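Local coordinates for protein acyl-CoA dehydrogenase (Slackia heliotrinireducens, PDB 4RM7) that is of unknown function but belongs to the acyl-CoA dehydrogenase family, with N- and C-terminal helical domains on either side of a middle beta domain in the sequence, at residues L97-A102 with Y124-S129; E332-A337 with S353-D358; K25-A30 with L88-D93. All blocks are in the same frame, centred on the assembly; numbering follows the deposited sequence. Where two conformers were deposited one is given.

Along the chain contact 3 comes first, within the N-terminal helical domain; contact 1 follows, joining that domain to the middle beta domain, and contact 2 comes last, in the C-terminal helical domain. Contacts 3 and 1 share helix 90-103: the first uses its N-terminal end, the second a later part, and their centres lie about 21 Å apart. One helix thus ties the packing of the N-terminal domain to strand 124-127. Contact 2 pairs helices 316-341 and 351-362. Its centre is about 30 Å from that of contact 1, across the centre of the chain, and about 18 Å from that of contact 3, with about 7 Å between the nearest atoms of contacts 2 and 3. It reaches a second subunit.

Contact 1: residues L97-A102 with Y124-S129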
loop_
_atom_site.group_PDB
_atom_site.type_symbol
_atom_site.label_atom_id
_atom_site.label_comp_id
_atom_site.label_asym_id
_atom_site.label_seq_id
_atom_site.Cartn_x
_atom_site.Cartn_y
_atom_site.Cartn_z
ATOM N N LEU A 97 10.854 16.862 -32.250
ATOM C CA LEU A 97 11.951 17.530 -32.911
ATOM C C LEU A 97 13.130 16.592 -33.001
ATOM O O LEU A 97 13.735 16.416 -34.057
ATOM C CB LEU A 97 12.350 18.786 -32.146
ATOM C CG LEU A 97 13.341 19.654 -32.914
ATOM C CD1 LEU A 97 12.799 19.935 -34.312
ATOM C CD2 LEU A 97 13.632 20.944 -32.166
ATOM N N GLN A 98 13.440 15.990 -31.868
ATOM C CA GLN A 98 14.568 15.083 -31.756
ATOM C C GLN A 98 14.410 13.880 -32.680
ATOM O O GLN A 98 15.334 13.529 -33.417
ATOM C CB GLN A 98 14.715 14.634 -30.314
ATOM C CG GLN A 98 16.011 13.940 -30.023
ATOM C CD GLN A 98 16.264 13.836 -28.542
ATOM O OE1 GLN A 98 15.694 14.593 -27.749
ATOM N NE2 GLN A 98 17.106 12.884 -28.151
ATOM N N ILE A 99 13.226 13.269 -32.642
ATOM C CA ILE A 99 12.893 12.132 -33.492
ATOM C C ILE A 99 12.964 12.467 -34.983
ATOM O O ILE A 99 13.476 11.678 -35.783
ATOM C CB ILE A 99 11.500 11.603 -33.157
ATOM C CG1 ILE A 99 11.539 10.834 -31.845
ATOM C CG2 ILE A 99 10.979 10.696 -34.244
ATOM C CD1 ILE A 99 10.175 10.396 -31.391
ATOM N N LEU A 100 12.465 13.636 -35.362
ATOM C CA LEU A 100 12.584 14.069 -36.751
ATOM C C LEU A 100 14.044 14.175 -37.186
ATOM O O LEU A 100 14.405 13.677 -38.252
ATOM C CB LEU A 100 11.894 15.414 -36.983
ATOM C CG LEU A 100 12.027 15.825 -38.450
ATOM C CD1 LEU A 100 11.293 14.830 -39.291
ATOM C CD2 LEU A 100 11.536 17.230 -38.726
ATOM N N GLU A 101 14.877 14.822 -36.369
ATOM C CA GLU A 101 16.293 14.997 -36.701
ATOM C C GLU A 101 16.988 13.660 -36.895
ATOM O O GLU A 101 17.767 13.487 -37.833
ATOM C CB GLU A 101 17.022 15.792 -35.620
ATOM C CG GLU A 101 16.725 17.284 -35.625
ATOM C CD GLU A 101 17.416 18.041 -34.488
ATOM O OE1 GLU A 101 17.891 17.411 -33.520
ATOM O OE2 GLU A 101 17.484 19.280 -34.567
ATOM N N ALA A 102 16.686 12.716 -36.015
ATOM C CA ALA A 102 17.309 11.395 -36.044
ATOM C C ALA A 102 17.048 10.642 -37.341
ATOM O O ALA A 102 17.945 9.977 -37.852
ATOM C CB ALA A 102 16.830 10.563 -34.849
ATOM N N TYR A 124 4.005 19.270 -37.986
ATOM C CA TYR A 124 3.725 17.854 -38.143
ATOM C C TYR A 124 3.350 17.175 -36.840
ATOM O O TYR A 124 3.625 17.681 -35.773
ATOM C CB TYR A 124 4.903 17.140 -38.796
ATOM C CG TYR A 124 6.171 17.168 -37.996
ATOM C CD1 TYR A 124 6.445 16.186 -37.071
ATOM C CD2 TYR A 124 7.098 18.171 -38.174
ATOM C CE1 TYR A 124 7.609 16.205 -36.340
ATOM C CE2 TYR A 124 8.265 18.197 -37.447
ATOM C CZ TYR A 124 8.512 17.211 -36.532
ATOM O OH TYR A 124 9.671 17.235 -35.803
ATOM N N ALA A 125 2.679 16.039 -36.946
ATOM C CA ALA A 125 2.320 15.245 -35.787
ATOM C C ALA A 125 2.817 13.821 -35.924
ATOM O O ALA A 125 2.698 13.228 -36.973
ATOM C CB ALA A 125 0.826 15.264 -35.573
ATOM N N LEU A 126 3.374 13.287 -34.850
ATOM C CA LEU A 126 3.999 11.978 -34.829
ATOM C C LEU A 126 2.959 10.871 -34.719
ATOM O O LEU A 126 2.155 10.879 -33.800
ATOM C CB LEU A 126 4.961 11.932 -33.646
ATOM C CG LEU A 126 5.911 10.766 -33.412
ATOM C CD1 LEU A 126 6.837 10.554 -34.608
ATOM C CD2 LEU A 126 6.713 11.049 -32.155
ATOM N N ALA A 127 2.954 9.920 -35.646
ATOM C CA ALA A 127 1.972 8.838 -35.570
ATOM C C ALA A 127 2.626 7.468 -35.567
ATOM O O ALA A 127 2.996 6.957 -36.620
ATOM C CB ALA A 127 0.986 8.944 -36.723
ATOM N N ILE A 128 2.737 6.865 -34.386
ATOM C CA ILE A 128 3.494 5.626 -34.215
ATOM C C ILE A 128 2.721 4.468 -33.572
ATOM O O ILE A 128 2.749 3.345 -34.075
ATOM C CB ILE A 128 4.719 5.855 -33.356
ATOM C CG1 ILE A 128 5.464 7.111 -33.777
ATOM C CG2 ILE A 128 5.643 4.660 -33.451
ATOM C CD1 ILE A 128 6.628 7.401 -32.841
ATOM N N SER A 129 2.059 4.722 -32.445
ATOM C CA SER A 129 1.374 3.653 -31.708
ATOM C C SER A 129 0.263 2.970 -32.504
ATOM O O SER A 129 -0.482 3.627 -33.222
ATOM C CB SER A 129 0.785 4.204 -30.412
ATOM O OG SER A 129 1.755 4.940 -29.680
#
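At the junction of the N-terminal helical domain and the middle beta domain, Leu100 and Ile99 of helix 90-103 pack on Tyr124 and Leu126 of strand 124-127. Helix segment 97-102 runs nearly at right angles to the strand (81°), with axes 10.1 Å apart, so side chains must span the gap. Tyr124 does so with its phenol end. Its CG sits between the backbone N and the carbonyl carbon (chi1 63°), and the ring reaches across to the helix backbone, where OH is hydrogen-bonded to Gln96 O, one turn before Leu100. Leu100 packs against the same end of the ring: CD2 approaches Tyr124 CE2 obliquely at 3.6 Å, and CB lies beside the phenol oxygen. Leu97 adds a backbone touch, its CA 3.7 Å from Tyr124 OH.

Two residues along the strand, Leu126 points to the same helix. Its CD2 meets Ile99 CD1 at 3.6 Å, the two side chains crossing at about a right angle, while Leu126 CD1 and Ile99 CG2 make a looser pair at 4.2 Å. Gln96 also binds the strand directly, its OE1 accepting Leu126 N. Phe112 of helix 106-119 meets the Tyr124 ring with the planes nearly perpendicular, and Leu170 of the neighbouring parallel strand 168-175 touches both Leu100 and Leu126. This is a buried helix-on-sheet junction between the N-terminal and middle domains of the acyl-CoA dehydrogenase fold.

Contact 2: residues E332-A337 with S353-D358; sequences EVASDA and SSIWQD
The carbonyl oxygen of Ser335, whose CB packs against the indole of Trp356, is hydrogen-bonded to Arg360 NH2 of a second subunit, so this helix pair is also part of a subunit interface. Within the chain the two segments are joined by apolar packing, with no hydrogen bond between them. Helices 316-341 and 351-362 run roughly antiparallel here, at 157°, with segment axes 8.5 Å apart.

Ala334 lies at the closest backbone approach, its CA 5.0 Å from the CA of Trp356. Its methyl group faces the opposing helix directly: CB rests 3.7 Å from Trp356 CA and 3.8 Å from Ile355 CG2, in the angle between two successive residues. The small side chain leaves little bulk between the backbones, which suits the close spacing of the axes.

Beside this point the indole reaches across to helix 316-341. With CG anti to the backbone N (chi1 174°), Trp356 brings the pyrrole part of its ring to Ser335, whose CB lies 3.7 Å from Trp356 NE1 and is equally near CD1. The approach is oblique to the ring, and Ser335 OG, hydrogen-bonded elsewhere, makes no bond to NE1. The indole also stacks on Trp356 of the second subunit, while Ile355 also touches Ala260 of helix 234-270. One helix pair thus combines an alanine-mediated close approach with an intersubunit tryptophan stack, in the C-terminal helical bundle of an acyl-CoA dehydrogenase assembled from four chains.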
loop_
_atom_site.group_PDB
_atom_site.type_symbol
_atom_site.label_atom_id
_atom_site.label_comp_id
_atom_site.label_asym_id
_atom_site.label_seq_id
_atom_site.Cartn_x
_atom_site.Cartn_y
_atom_site.Cartn_z
ATOM N N GLU A 332 -0.518 9.706 -6.484
ATOM C CA GLU A 332 -0.794 9.558 -5.055
ATOM C C GLU A 332 -0.597 10.886 -4.309
ATOM O O GLU A 332 -1.410 11.251 -3.435
ATOM C CB GLU A 332 0.085 8.452 -4.457
ATOM C CG GLU A 332 -0.184 7.090 -5.081
ATOM C CD GLU A 332 0.719 5.972 -4.567
ATOM O OE1 GLU A 332 1.645 6.248 -3.765
ATOM O OE2 GLU A 332 0.482 4.810 -4.970
ATOM N N VAL A 333 0.467 11.614 -4.664
ATOM C CA VAL A 333 0.674 12.939 -4.103
ATOM C C VAL A 333 -0.497 13.878 -4.430
ATOM O O VAL A 333 -1.054 14.555 -3.546
ATOM C CB VAL A 333 1.989 13.554 -4.598
ATOM C CG1 VAL A 333 2.121 15.016 -4.128
ATOM C CG2 VAL A 333 3.134 12.754 -4.068
ATOM N N ALA A 334 -0.874 13.927 -5.697
ATOM C CA ALA A 334 -1.971 14.794 -6.089
ATOM C C ALA A 334 -3.270 14.405 -5.355
ATOM O O ALA A 334 -4.006 15.267 -4.875
ATOM C CB ALA A 334 -2.155 14.743 -7.583
ATOM N N SER A 335 -3.527 13.105 -5.241
ATOM C CA SER A 335 -4.701 12.618 -4.525
ATOM C C SER A 335 -4.691 13.003 -3.034
ATOM O O SER A 335 -5.727 13.421 -2.487
ATOM C CB SER A 335 -4.816 11.103 -4.666
ATOM O OG SER A 335 -6.029 10.648 -4.081
ATOM N N ASP A 336 -3.530 12.848 -2.389
ATOM C CA ASP A 336 -3.335 13.278 -1.000
ATOM C C ASP A 336 -3.530 14.776 -0.837
ATOM O O ASP A 336 -4.085 15.231 0.173
ATOM C CB ASP A 336 -1.943 12.901 -0.481
ATOM C CG ASP A 336 -1.841 11.437 -0.082
ATOM O OD1 ASP A 336 -2.844 10.908 0.442
ATOM O OD2 ASP A 336 -0.765 10.817 -0.308
ATOM N N ALA A 337 -3.069 15.539 -1.825
ATOM C CA ALA A 337 -3.327 16.977 -1.834
ATOM C C ALA A 337 -4.825 17.261 -1.891
ATOM O O ALA A 337 -5.310 18.109 -1.148
ATOM C CB ALA A 337 -2.627 17.647 -2.994
ATOM N N SER A 353 -7.372 18.915 -8.668
ATOM C CA SER A 353 -8.155 17.865 -9.314
ATOM C C SER A 353 -7.786 17.654 -10.798
ATOM O O SER A 353 -7.909 16.544 -11.305
ATOM C CB SER A 353 -9.656 18.168 -9.180
ATOM O OG SER A 353 -9.989 19.441 -9.717
ATOM N N SER A 354 -7.345 18.702 -11.495
ATOM C CA SER A 354 -6.811 18.532 -12.848
ATOM C C SER A 354 -5.478 17.824 -12.781
ATOM O O SER A 354 -5.198 16.927 -13.574
ATOM C CB SER A 354 -6.614 19.860 -13.561
ATOM O OG SER A 354 -7.664 20.744 -13.268
ATOM N N ILE A 355 -4.640 18.242 -11.837
ATOM C CA ILE A 355 -3.333 17.641 -11.680
ATOM C C ILE A 355 -3.465 16.140 -11.448
ATOM O O ILE A 355 -2.765 15.335 -12.047
ATOM C CB ILE A 355 -2.588 18.288 -10.527
ATOM C CG1 ILE A 355 -2.191 19.714 -10.917
ATOM C CG2 ILE A 355 -1.370 17.416 -10.095
ATOM C CD1 ILE A 355 -1.634 20.527 -9.739
ATOM N N TRP A 356 -4.392 15.772 -10.583
ATOM C CA TRP A 356 -4.634 14.380 -10.251
ATOM C C TRP A 356 -4.998 13.594 -11.500
ATOM O O TRP A 356 -4.501 12.503 -11.737
ATOM C CB TRP A 356 -5.745 14.304 -9.206
ATOM C CG TRP A 356 -6.204 12.963 -8.856
ATOM C CD1 TRP A 356 -5.483 11.986 -8.210
ATOM C CD2 TRP A 356 -7.525 12.432 -9.048
ATOM N NE1 TRP A 356 -6.279 10.874 -8.015
ATOM C CE2 TRP A 356 -7.534 11.121 -8.512
ATOM C CE3 TRP A 356 -8.696 12.930 -9.630
ATOM C CZ2 TRP A 356 -8.670 10.308 -8.538
ATOM C CZ3 TRP A 356 -9.823 12.114 -9.672
ATOM C CH2 TRP A 356 -9.799 10.817 -9.133
ATOM N N GLN A 357 -5.878 14.165 -12.300
ATOM C CA GLN A 357 -6.260 13.557 -13.562
ATOM C C GLN A 357 -5.102 13.477 -14.552
ATOM O O GLN A 357 -4.920 12.451 -15.188
ATOM C CB GLN A 357 -7.422 14.331 -14.168
ATOM C CG GLN A 357 -8.703 14.197 -13.359
ATOM C CD GLN A 357 -9.815 15.097 -13.868
ATOM O OE1 GLN A 357 -9.580 16.166 -14.438
ATOM N NE2 GLN A 357 -11.032 14.670 -13.657
ATOM N N ASP A 358 -4.338 14.557 -14.688
ATOM C CA ASP A 358 -3.134 14.554 -15.522
ATOM C C ASP A 358 -2.208 13.421 -15.110
ATOM O O ASP A 358 -1.762 12.608 -15.941
ATOM C CB ASP A 358 -2.362 15.878 -15.424
ATOM C CG ASP A 358 -3.105 17.049 -16.038
ATOM O OD1 ASP A 358 -4.012 16.838 -16.875
ATOM O OD2 ASP A 358 -2.769 18.196 -15.685
#

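Contact 3: residues K25-A30 with L88-D93; sequences KYFTPA and LPFQND
A small, buried apolar contact within the N-terminal helical domain brings Phe27, at the bend between helices 10-26 and 29-38, against Leu88, in the loop leading into helix 90-103, and Phe90, in its first turn. The backbones stay well separated, the CA atoms of Phe27 and Leu88 being 10.5 Å apart, and the side chains meet from opposite directions.

The far end of the Phe27 ring carries the contact. Its CZ lies 3.9 Å from Phe90 CE2, entering at the edge of the Phe90 ring and in its plane; seen from Phe27, the approach of CE2 is oblique. Leu88 instead comes over one face of the Phe27 ring, with CD1 4.2 Å from CZ. Phe27 CG is anti to its own carbonyl carbon (chi1 -59°), which carries the ring from the bend toward residues 88-93.

The bend itself is defined by the backbone. Phe27 is the centre of an inverse gamma turn, closed by a weak bond from Thr28 N to Tyr26 O of 2.9 Å. Thr28 then N-caps the next helix, its OG1 bonded to Ser31 N. Leu80 of helix 70-84 touches Phe27, Leu88 and Phe90 alike, and the Phe90 ring stacks on Phe49 of helix 43-50. Aromatic and leucine side chains thus pack together where helices 70-84 and 43-50 also meet them, as part of the hydrophobic core of the N-terminal helical domain in the acyl-CoA dehydrogenase fold.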
loop_
_atom_site.group_PDB
_atom_site.type_symbol
_atom_site.label_atom_id
_atom_site.label_comp_id
_atom_site.label_asym_id
_atom_site.label_seq_id
_atom_site.Cartn_x
_atom_site.Cartn_y
_atom_site.Cartn_z
ATOM N N LYS A 25 5.136 34.854 -15.783
ATOM C CA LYS A 25 4.585 35.871 -16.648
ATOM C C LYS A 25 3.368 35.431 -17.433
ATOM O O LYS A 25 2.399 36.158 -17.514
ATOM C CB LYS A 25 5.672 36.327 -17.611
ATOM C CG LYS A 25 5.243 37.283 -18.696
ATOM C CD LYS A 25 6.471 37.967 -19.261
ATOM C CE LYS A 25 6.211 38.592 -20.613
ATOM N NZ LYS A 25 4.861 39.198 -20.661
ATOM N N TYR A 26 3.411 34.245 -18.013
ATOM C CA TYR A 26 2.306 33.800 -18.844
ATOM C C TYR A 26 1.312 32.876 -18.175
ATOM O O TYR A 26 0.131 32.956 -18.429
ATOM C CB TYR A 26 2.825 33.150 -20.117
ATOM C CG TYR A 26 3.499 34.118 -21.045
ATOM C CD1 TYR A 26 2.766 35.013 -21.798
ATOM C CD2 TYR A 26 4.867 34.140 -21.167
ATOM C CE1 TYR A 26 3.383 35.901 -22.647
ATOM C CE2 TYR A 26 5.490 35.026 -22.008
ATOM C CZ TYR A 26 4.743 35.901 -22.745
ATOM O OH TYR A 26 5.376 36.778 -23.575
ATOM N N PHE A 27 1.797 31.973 -17.342
ATOM C CA PHE A 27 0.939 30.943 -16.798
ATOM C C PHE A 27 0.230 31.346 -15.530
ATOM O O PHE A 27 0.494 30.829 -14.463
ATOM C CB PHE A 27 1.712 29.651 -16.628
ATOM C CG PHE A 27 2.289 29.141 -17.905
ATOM C CD1 PHE A 27 1.470 28.734 -18.922
ATOM C CD2 PHE A 27 3.645 29.088 -18.090
ATOM C CE1 PHE A 27 1.992 28.271 -20.105
ATOM C CE2 PHE A 27 4.175 28.629 -19.269
ATOM C CZ PHE A 27 3.348 28.220 -20.280
ATOM N N THR A 28 -0.687 32.283 -15.677
ATOM C CA THR A 28 -1.581 32.683 -14.619
ATOM C C THR A 28 -2.725 31.709 -14.515
ATOM O O THR A 28 -3.044 31.021 -15.477
ATOM C CB THR A 28 -2.154 34.076 -14.872
ATOM O OG1 THR A 28 -2.784 34.102 -16.150
ATOM C CG2 THR A 28 -1.061 35.095 -14.851
ATOM N N PRO A 29 -3.375 31.695 -13.272
ATOM C CA PRO A 29 -4.494 30.747 -13.223
ATOM C C PRO A 29 -5.537 31.088 -14.258
ATOM O O PRO A 29 -6.073 30.193 -14.887
ATOM C CB PRO A 29 -5.087 30.960 -11.838
ATOM C CG PRO A 29 -3.955 31.398 -11.017
ATOM C CD PRO A 29 -3.210 32.248 -11.971
ATOM N N ALA A 30 -5.826 32.365 -14.437
ATOM C CA ALA A 30 -6.833 32.762 -15.401
ATOM C C ALA A 30 -6.458 32.397 -16.822
ATOM O O ALA A 30 -7.283 31.911 -17.571
ATOM C CB ALA A 30 -7.094 34.247 -15.294
ATOM N N LEU A 88 1.772 20.567 -20.409
ATOM C CA LEU A 88 2.073 21.547 -21.447
ATOM C C LEU A 88 2.607 20.858 -22.709
ATOM O O LEU A 88 3.116 19.743 -22.639
ATOM C CB LEU A 88 3.076 22.571 -20.899
ATOM C CG LEU A 88 2.609 23.315 -19.645
ATOM C CD1 LEU A 88 3.722 24.216 -19.145
ATOM C CD2 LEU A 88 1.332 24.121 -19.897
ATOM N N PRO A 89 2.485 21.514 -23.877
ATOM C CA PRO A 89 2.880 20.902 -25.159
ATOM C C PRO A 89 4.387 20.805 -25.362
ATOM O O PRO A 89 4.839 20.102 -26.269
ATOM C CB PRO A 89 2.291 21.852 -26.217
ATOM C CG PRO A 89 1.486 22.853 -25.498
ATOM C CD PRO A 89 1.957 22.874 -24.065
ATOM N N PHE A 90 5.148 21.517 -24.540
ATOM C CA PHE A 90 6.571 21.697 -24.783
ATOM C C PHE A 90 7.333 20.396 -24.861
ATOM O O PHE A 90 8.100 20.206 -25.805
ATOM C CB PHE A 90 7.180 22.598 -23.712
ATOM C CG PHE A 90 6.549 23.942 -23.662
ATOM C CD1 PHE A 90 6.475 24.721 -24.809
ATOM C CD2 PHE A 90 5.962 24.409 -22.497
ATOM C CE1 PHE A 90 5.861 25.973 -24.787
ATOM C CE2 PHE A 90 5.349 25.655 -22.463
ATOM C CZ PHE A 90 5.292 26.436 -23.614
ATOM N N GLN A 91 7.130 19.496 -23.895
ATOM C CA GLN A 91 7.889 18.240 -23.900
ATOM C C GLN A 91 7.571 17.418 -25.160
ATOM O O GLN A 91 8.465 16.797 -25.731
ATOM C CB GLN A 91 7.659 17.409 -22.617
ATOM C CG GLN A 91 6.231 17.052 -22.228
ATOM C CD GLN A 91 5.570 18.138 -21.386
ATOM O OE1 GLN A 91 5.907 19.316 -21.507
ATOM N NE2 GLN A 91 4.614 17.746 -20.539
ATOM N N ASN A 92 6.320 17.437 -25.620
ATOM C CA ASN A 92 5.965 16.694 -26.828
ATOM C C ASN A 92 6.641 17.283 -28.073
ATOM O O ASN A 92 7.051 16.541 -28.958
ATOM C CB ASN A 92 4.446 16.631 -27.014
ATOM C CG ASN A 92 4.038 15.864 -28.270
ATOM O OD1 ASN A 92 3.618 16.456 -29.264
ATOM N ND2 ASN A 92 4.174 14.548 -28.234
ATOM N N ASP A 93 6.783 18.603 -28.140
ATOM C CA ASP A 93 7.563 19.212 -29.229
ATOM C C ASP A 93 9.041 18.820 -29.186
ATOM O O ASP A 93 9.627 18.502 -30.219
ATOM C CB ASP A 93 7.474 20.732 -29.207
ATOM C CG ASP A 93 6.074 21.236 -29.409
ATOM O OD1 ASP A 93 5.246 20.514 -30.011
ATOM O OD2 ASP A 93 5.802 22.364 -28.954
#